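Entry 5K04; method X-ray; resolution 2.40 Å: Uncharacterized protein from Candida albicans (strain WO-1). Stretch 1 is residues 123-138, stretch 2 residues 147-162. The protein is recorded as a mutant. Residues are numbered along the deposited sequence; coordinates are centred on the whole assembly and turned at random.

Stretch 1 123-138: KYDFKVFNRIFMYLNK
Stretch 2 147-162: LWYAFSFHLLLQEGET

At the apolar centre of the contact, Phe-133 (chi1 -64°, chi2 -20°) points toward the second helix and lays one ring face over the side chain of Trp-148: CB of Trp-148 lies 3.9 Å from the centroid of the Phe-133 ring, only 9° off its normal. The indole (chi1 -72°, chi2 7°) continues past this ring, so that CE1 of Phe-133 is 3.6 Å from CE3 of Trp-148, with the phenyl plane inclined at 47° to the five-membered ring. Leu-136, in the t, p rotamer, extends the same patch by bringing its CD2 to 3.6 Å from CZ3 of Trp-148. The edge of the Phe-133 ring meets Ser-152, with CD2 of Phe-133 3.5 Å from CB of Ser-152.

These side chains join a helix from Phe-126 to Lys-138 and one already under way at Leu-147. The two run nearly antiparallel, with their N-to-C directions 156° apart and their axes approaching to 8.6 Å. Both have regular helical backbones, with phi mostly between -50° and -75° and psi between -20° and -56°. The register is set by three pairs: CA of Phe-133 is 4.8 Å from CA of Tyr-149, CA of Asn-130 is 5.2 Å from CA of Ser-152, and Phe-126 lies across from Leu-156. Together the two stretches bury 886 Å².

Tyr-149 has more of its surface covered by the other stretch, 110 Å², than any other residue here. Its CA-to-CB bond points sideways, but the t rotamer (-170°, chi2 29°) swings the ring back into a hole formed by Asn-130, Phe-133, Met-134 and Asn-137. One ring face rests on the backbone of the first helix, with CA of Met-134 3.8 Å from the ring centroid of Tyr-149, and CB of Met-134 is 3.5 Å from CE1 of Tyr-149.

Two turns back toward the start of the first helix, Phe-126 (chi1 -64°, chi2 -40°) repeats the CH-pi motif: CB of Leu-155 stands 4.0 Å from the Phe-126 ring centroid, 16° off the normal. Leu-156, m, t, turns its end back to the first helix, placing CD2 3.7 Å from CB of Phe-126 and 3.4 Å from N of Lys-127.

Asn-130 provides a polar link within this packing. Its side chain (chi1 170°, chi2 -87°) fills a hole among Tyr-149, Ser-152, Phe-153 and Leu-156, where ND2 donates to OG of Ser-152 at 3.1 Å and lies over one face of the Phe-153 ring, 3.2 Å from CZ. Ser-152, in the p rotamer, in turn donates from OG to O of Tyr-149 at a very short 2.4 Å, joining the cross-helix bond to the backbone of its own helix.

At the polar edge, Asp-125 (chi1 -171°) caps the first helix, its OD1 accepting weak bonds from N of Lys-127 at 3.1 Å and N of Val-128 at 3.4 Å. The second stretch continues beyond its helix through Gln-158, Glu-159 and Gly-160, whose positive phi (106°, psi 18°) suits glycine. The CA-to-CB bond of Lys-127 (chi1 -86°, m) points sideways, but its extended chain (chi2 to chi4 t) brings NZ to the second stretch, closing the contact with a salt bridge, NZ of Lys-127 to OE2 of Glu-161 at 2.8 Å, although Glu-161 is poorly ordered.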

# COMPACT_ATOMS: atom_id res chain seq x y z
N LYS A 123 5.77 -8.52 -16.21
CA LYS A 123 4.63 -8.50 -17.12
C LYS A 123 3.74 -9.67 -16.74
O LYS A 123 3.99 -10.81 -17.14
CB LYS A 123 5.08 -8.61 -18.58
CG LYS A 123 5.89 -7.44 -19.07
CD LYS A 123 6.29 -7.61 -20.54
CE LYS A 123 6.89 -6.32 -21.06
NZ LYS A 123 7.32 -6.42 -22.47
N TYR A 124 2.68 -9.39 -16.00
CA TYR A 124 1.92 -10.45 -15.33
C TYR A 124 0.95 -11.10 -16.32
O TYR A 124 -0.28 -11.01 -16.20
CB TYR A 124 1.22 -9.90 -14.10
CG TYR A 124 2.12 -9.05 -13.23
CD1 TYR A 124 2.31 -7.69 -13.50
CD2 TYR A 124 2.79 -9.60 -12.13
CE1 TYR A 124 3.14 -6.91 -12.72
CE2 TYR A 124 3.63 -8.82 -11.34
CZ TYR A 124 3.79 -7.46 -11.64
OH TYR A 124 4.61 -6.66 -10.87
N ASP A 125 1.52 -11.77 -17.31
CA ASP A 125 0.77 -12.46 -18.37
C ASP A 125 0.70 -13.92 -17.97
O ASP A 125 1.57 -14.73 -18.31
CB ASP A 125 1.43 -12.27 -19.74
CG ASP A 125 0.56 -12.78 -20.89
OD1 ASP A 125 -0.29 -13.67 -20.66
OD2 ASP A 125 0.73 -12.30 -22.03
N PHE A 126 -0.37 -14.27 -17.25
CA PHE A 126 -0.53 -15.62 -16.73
C PHE A 126 -0.60 -16.67 -17.83
O PHE A 126 -0.37 -17.85 -17.56
CB PHE A 126 -1.79 -15.71 -15.85
CG PHE A 126 -1.72 -14.86 -14.60
CD1 PHE A 126 -0.56 -14.76 -13.87
CD2 PHE A 126 -2.85 -14.18 -14.16
CE1 PHE A 126 -0.52 -13.98 -12.72
CE2 PHE A 126 -2.81 -13.40 -13.01
CZ PHE A 126 -1.65 -13.30 -12.29
N LYS A 127 -0.94 -16.27 -19.06
CA LYS A 127 -0.84 -17.18 -20.20
C LYS A 127 0.60 -17.50 -20.52
O LYS A 127 0.91 -18.61 -20.98
CB LYS A 127 -1.54 -16.58 -21.44
CG LYS A 127 -3.03 -16.86 -21.50
CD LYS A 127 -3.76 -15.94 -22.46
CE LYS A 127 -5.27 -16.11 -22.33
NZ LYS A 127 -6.02 -15.07 -23.08
N VAL A 128 1.50 -16.54 -20.29
CA VAL A 128 2.93 -16.77 -20.46
C VAL A 128 3.47 -17.65 -19.33
O VAL A 128 4.18 -18.63 -19.58
CB VAL A 128 3.67 -15.43 -20.55
CG1 VAL A 128 5.13 -15.60 -20.25
CG2 VAL A 128 3.50 -14.86 -21.95
N PHE A 129 3.13 -17.32 -18.07
CA PHE A 129 3.52 -18.17 -16.95
C PHE A 129 3.14 -19.62 -17.23
O PHE A 129 3.96 -20.54 -17.10
CB PHE A 129 2.83 -17.72 -15.66
CG PHE A 129 3.47 -16.54 -14.98
CD1 PHE A 129 3.85 -15.42 -15.70
CD2 PHE A 129 3.64 -16.53 -13.60
CE1 PHE A 129 4.41 -14.32 -15.07
CE2 PHE A 129 4.20 -15.44 -12.96
CZ PHE A 129 4.59 -14.33 -13.70
N ASN A 130 1.88 -19.84 -17.62
CA ASN A 130 1.37 -21.17 -17.86
C ASN A 130 2.03 -21.80 -19.08
O ASN A 130 2.29 -23.01 -19.10
CB ASN A 130 -0.14 -21.11 -18.03
CG ASN A 130 -0.73 -22.40 -18.52
OD1 ASN A 130 -0.80 -22.65 -19.72
ND2 ASN A 130 -1.15 -23.24 -17.58
N ARG A 131 2.32 -20.99 -20.10
CA ARG A 131 3.06 -21.50 -21.25
C ARG A 131 4.49 -21.88 -20.86
O ARG A 131 4.99 -22.92 -21.29
CB ARG A 131 3.06 -20.47 -22.38
CG ARG A 131 3.73 -20.99 -23.65
CD ARG A 131 2.97 -20.57 -24.91
NE ARG A 131 3.03 -19.13 -25.15
CZ ARG A 131 1.99 -18.30 -25.10
NH1 ARG A 131 0.78 -18.77 -24.82
NH2 ARG A 131 2.16 -17.01 -25.33
N ILE A 132 5.16 -21.05 -20.06
CA ILE A 132 6.51 -21.38 -19.62
C ILE A 132 6.49 -22.68 -18.84
O ILE A 132 7.29 -23.59 -19.08
CB ILE A 132 7.10 -20.25 -18.76
CG1 ILE A 132 7.31 -19.01 -19.62
CG2 ILE A 132 8.39 -20.72 -18.09
CD1 ILE A 132 7.61 -17.77 -18.80
N PHE A 133 5.57 -22.78 -17.89
CA PHE A 133 5.47 -23.95 -17.05
C PHE A 133 5.09 -25.19 -17.85
O PHE A 133 5.51 -26.30 -17.50
CB PHE A 133 4.46 -23.67 -15.93
CG PHE A 133 4.90 -22.56 -15.00
CD1 PHE A 133 6.24 -22.20 -14.92
CD2 PHE A 133 4.00 -21.90 -14.21
CE1 PHE A 133 6.66 -21.18 -14.05
CE2 PHE A 133 4.41 -20.88 -13.34
CZ PHE A 133 5.74 -20.52 -13.28
N MET A 134 4.35 -25.02 -18.94
CA MET A 134 4.02 -26.16 -19.80
C MET A 134 5.29 -26.76 -20.41
O MET A 134 5.51 -27.97 -20.34
CB MET A 134 3.03 -25.74 -20.89
CG MET A 134 2.52 -26.89 -21.79
SD MET A 134 3.61 -27.30 -23.14
CE MET A 134 3.38 -25.80 -24.06
N TYR A 135 6.13 -25.92 -21.03
CA TYR A 135 7.39 -26.41 -21.58
C TYR A 135 8.28 -26.99 -20.48
O TYR A 135 8.90 -28.04 -20.66
CB TYR A 135 8.13 -25.28 -22.29
CG TYR A 135 7.59 -24.93 -23.66
CD1 TYR A 135 7.83 -25.77 -24.74
CD2 TYR A 135 6.87 -23.76 -23.88
CE1 TYR A 135 7.36 -25.46 -26.01
CE2 TYR A 135 6.39 -23.44 -25.15
CZ TYR A 135 6.64 -24.31 -26.21
OH TYR A 135 6.17 -24.03 -27.48
N LEU A 136 8.32 -26.32 -19.34
CA LEU A 136 9.21 -26.73 -18.26
C LEU A 136 8.78 -28.05 -17.65
O LEU A 136 9.60 -28.80 -17.11
CB LEU A 136 9.26 -25.62 -17.22
CG LEU A 136 10.29 -25.78 -16.11
CD1 LEU A 136 11.69 -25.85 -16.70
CD2 LEU A 136 10.16 -24.63 -15.13
N ASN A 137 7.49 -28.35 -17.70
CA ASN A 137 6.97 -29.58 -17.14
C ASN A 137 7.02 -30.74 -18.14
O ASN A 137 6.98 -31.90 -17.72
CB ASN A 137 5.54 -29.36 -16.68
CG ASN A 137 4.94 -30.58 -16.04
OD1 ASN A 137 5.38 -31.01 -14.97
ND2 ASN A 137 3.93 -31.15 -16.69
N LYS A 138 7.10 -30.43 -19.43
CA LYS A 138 7.21 -31.49 -20.42
C LYS A 138 8.61 -32.08 -20.40
O LYS A 138 8.80 -33.28 -20.17
CB LYS A 138 6.84 -30.93 -21.80
CG LYS A 138 6.73 -31.94 -22.91
CD LYS A 138 5.71 -31.51 -23.95
CE LYS A 138 4.34 -31.25 -23.33
NZ LYS A 138 3.85 -32.41 -22.52
N LEU A 147 3.70 -28.75 -10.03
CA LEU A 147 2.92 -27.89 -9.15
C LEU A 147 2.83 -26.48 -9.72
O LEU A 147 1.75 -25.87 -9.71
CB LEU A 147 3.56 -27.87 -7.75
CG LEU A 147 3.42 -29.18 -6.98
CD1 LEU A 147 4.49 -29.35 -5.91
CD2 LEU A 147 2.04 -29.20 -6.34
N TRP A 148 3.96 -25.94 -10.19
CA TRP A 148 3.99 -24.65 -10.87
C TRP A 148 2.93 -24.59 -11.97
O TRP A 148 2.07 -23.69 -11.99
CB TRP A 148 5.37 -24.42 -11.49
CG TRP A 148 6.46 -24.12 -10.49
CD1 TRP A 148 6.36 -24.15 -9.13
CD2 TRP A 148 7.81 -23.70 -10.78
NE1 TRP A 148 7.56 -23.79 -8.55
CE2 TRP A 148 8.46 -23.50 -9.54
CE3 TRP A 148 8.52 -23.46 -11.97
CZ2 TRP A 148 9.80 -23.10 -9.45
CZ3 TRP A 148 9.85 -23.06 -11.88
CH2 TRP A 148 10.48 -22.89 -10.63
N TYR A 149 3.00 -25.56 -12.88
CA TYR A 149 2.10 -25.61 -14.02
C TYR A 149 0.64 -25.65 -13.56
O TYR A 149 -0.19 -24.89 -14.05
CB TYR A 149 2.47 -26.84 -14.84
CG TYR A 149 1.82 -26.96 -16.18
CD1 TYR A 149 1.44 -25.82 -16.89
CD2 TYR A 149 1.59 -28.21 -16.76
CE1 TYR A 149 0.85 -25.92 -18.15
CE2 TYR A 149 1.00 -28.32 -18.02
CZ TYR A 149 0.63 -27.17 -18.71
OH TYR A 149 0.04 -27.25 -19.95
N ALA A 150 0.35 -26.50 -12.56
CA ALA A 150 -1.00 -26.62 -12.01
C ALA A 150 -1.45 -25.32 -11.36
O ALA A 150 -2.58 -24.85 -11.57
CB ALA A 150 -1.04 -27.76 -10.98
N PHE A 151 -0.59 -24.75 -10.53
CA PHE A 151 -0.92 -23.49 -9.88
C PHE A 151 -1.16 -22.39 -10.91
O PHE A 151 -2.04 -21.53 -10.71
CB PHE A 151 0.21 -23.10 -8.91
CG PHE A 151 -0.09 -21.87 -8.10
CD1 PHE A 151 -1.08 -21.88 -7.14
CD2 PHE A 151 0.64 -20.71 -8.31
CE1 PHE A 151 -1.35 -20.73 -6.39
CE2 PHE A 151 0.38 -19.57 -7.58
CZ PHE A 151 -0.61 -19.58 -6.62
N SER A 152 -0.43 -22.42 -12.03
CA SER A 152 -0.59 -21.41 -13.07
C SER A 152 -1.96 -21.48 -13.72
O SER A 152 -2.41 -20.47 -14.28
CB SER A 152 0.51 -21.56 -14.12
OG SER A 152 0.34 -22.73 -14.91
N PHE A 153 -2.64 -22.63 -13.65
CA PHE A 153 -4.00 -22.73 -14.18
C PHE A 153 -5.00 -22.01 -13.29
O PHE A 153 -5.96 -21.41 -13.78
CB PHE A 153 -4.41 -24.19 -14.35
CG PHE A 153 -3.88 -24.82 -15.60
CD1 PHE A 153 -4.38 -24.44 -16.83
CD2 PHE A 153 -2.86 -25.76 -15.54
CE1 PHE A 153 -3.87 -25.00 -18.01
CE2 PHE A 153 -2.35 -26.33 -16.70
CZ PHE A 153 -2.86 -25.95 -17.94
N HIS A 154 -4.77 -22.08 -11.98
CA HIS A 154 -5.53 -21.25 -11.05
C HIS A 154 -5.32 -19.76 -11.32
O HIS A 154 -6.28 -18.98 -11.31
CB HIS A 154 -5.13 -21.58 -9.62
CG HIS A 154 -5.56 -20.53 -8.65
ND1 HIS A 154 -6.88 -20.26 -8.38
CD2 HIS A 154 -4.84 -19.66 -7.91
CE1 HIS A 154 -6.97 -19.29 -7.50
NE2 HIS A 154 -5.74 -18.90 -7.19
N LEU A 155 -4.06 -19.35 -11.51
CA LEU A 155 -3.76 -17.96 -11.83
C LEU A 155 -4.54 -17.49 -13.05
O LEU A 155 -5.12 -16.40 -13.04
CB LEU A 155 -2.27 -17.79 -12.08
CG LEU A 155 -1.34 -17.97 -10.87
CD1 LEU A 155 0.08 -17.61 -11.29
CD2 LEU A 155 -1.80 -17.11 -9.66
N LEU A 156 -4.57 -18.32 -14.10
CA LEU A 156 -5.31 -18.00 -15.32
C LEU A 156 -6.80 -17.89 -15.03
O LEU A 156 -7.46 -16.96 -15.51
CB LEU A 156 -5.08 -19.08 -16.37
CG LEU A 156 -3.84 -19.05 -17.23
CD1 LEU A 156 -3.80 -20.32 -18.09
CD2 LEU A 156 -3.86 -17.79 -18.10
N LEU A 157 -7.33 -18.84 -14.27
CA LEU A 157 -8.75 -18.84 -13.90
C LEU A 157 -9.16 -17.56 -13.21
O LEU A 157 -10.36 -17.23 -13.18
CB LEU A 157 -9.06 -20.03 -13.00
CG LEU A 157 -9.21 -21.36 -13.72
CD1 LEU A 157 -9.23 -22.51 -12.73
CD2 LEU A 157 -10.47 -21.31 -14.54
N GLN A 158 -8.20 -16.82 -12.65
CA GLN A 158 -8.46 -15.58 -11.94
C GLN A 158 -8.53 -14.40 -12.90
O GLN A 158 -8.41 -13.25 -12.46
CB GLN A 158 -7.39 -15.33 -10.86
CG GLN A 158 -7.27 -16.42 -9.81
CD GLN A 158 -8.60 -16.81 -9.27
OE1 GLN A 158 -9.06 -17.95 -9.45
NE2 GLN A 158 -9.29 -15.87 -8.67
N GLU A 159 -8.70 -14.65 -14.19
CA GLU A 159 -8.74 -13.57 -15.17
C GLU A 159 -10.05 -13.46 -15.93
O GLU A 159 -10.41 -12.35 -16.33
CB GLU A 159 -7.57 -13.70 -16.15
CG GLU A 159 -6.22 -13.52 -15.46
CD GLU A 159 -5.08 -13.23 -16.42
OE1 GLU A 159 -5.02 -13.87 -17.49
OE2 GLU A 159 -4.25 -12.35 -16.10
N GLY A 160 -10.77 -14.55 -16.14
CA GLY A 160 -12.16 -14.48 -16.56
C GLY A 160 -12.50 -14.83 -18.01
O GLY A 160 -13.59 -14.46 -18.47
N GLU A 161 -11.62 -15.52 -18.74
CA GLU A 161 -12.00 -16.11 -20.02
C GLU A 161 -12.83 -17.35 -19.71
O GLU A 161 -12.38 -18.49 -19.82
CB GLU A 161 -10.78 -16.44 -20.87
CG GLU A 161 -10.21 -15.24 -21.61
CD GLU A 161 -9.29 -15.66 -22.74
OE1 GLU A 161 -9.07 -16.88 -22.91
OE2 GLU A 161 -8.80 -14.77 -23.47
N THR A 162 -14.09 -17.10 -19.33
CA THR A 162 -14.99 -18.14 -18.85
C THR A 162 -15.12 -19.31 -19.82
O THR A 162 -15.46 -20.42 -19.40
CB THR A 162 -16.38 -17.53 -18.59
OG1 THR A 162 -17.02 -17.21 -19.83
CG2 THR A 162 -16.26 -16.26 -17.75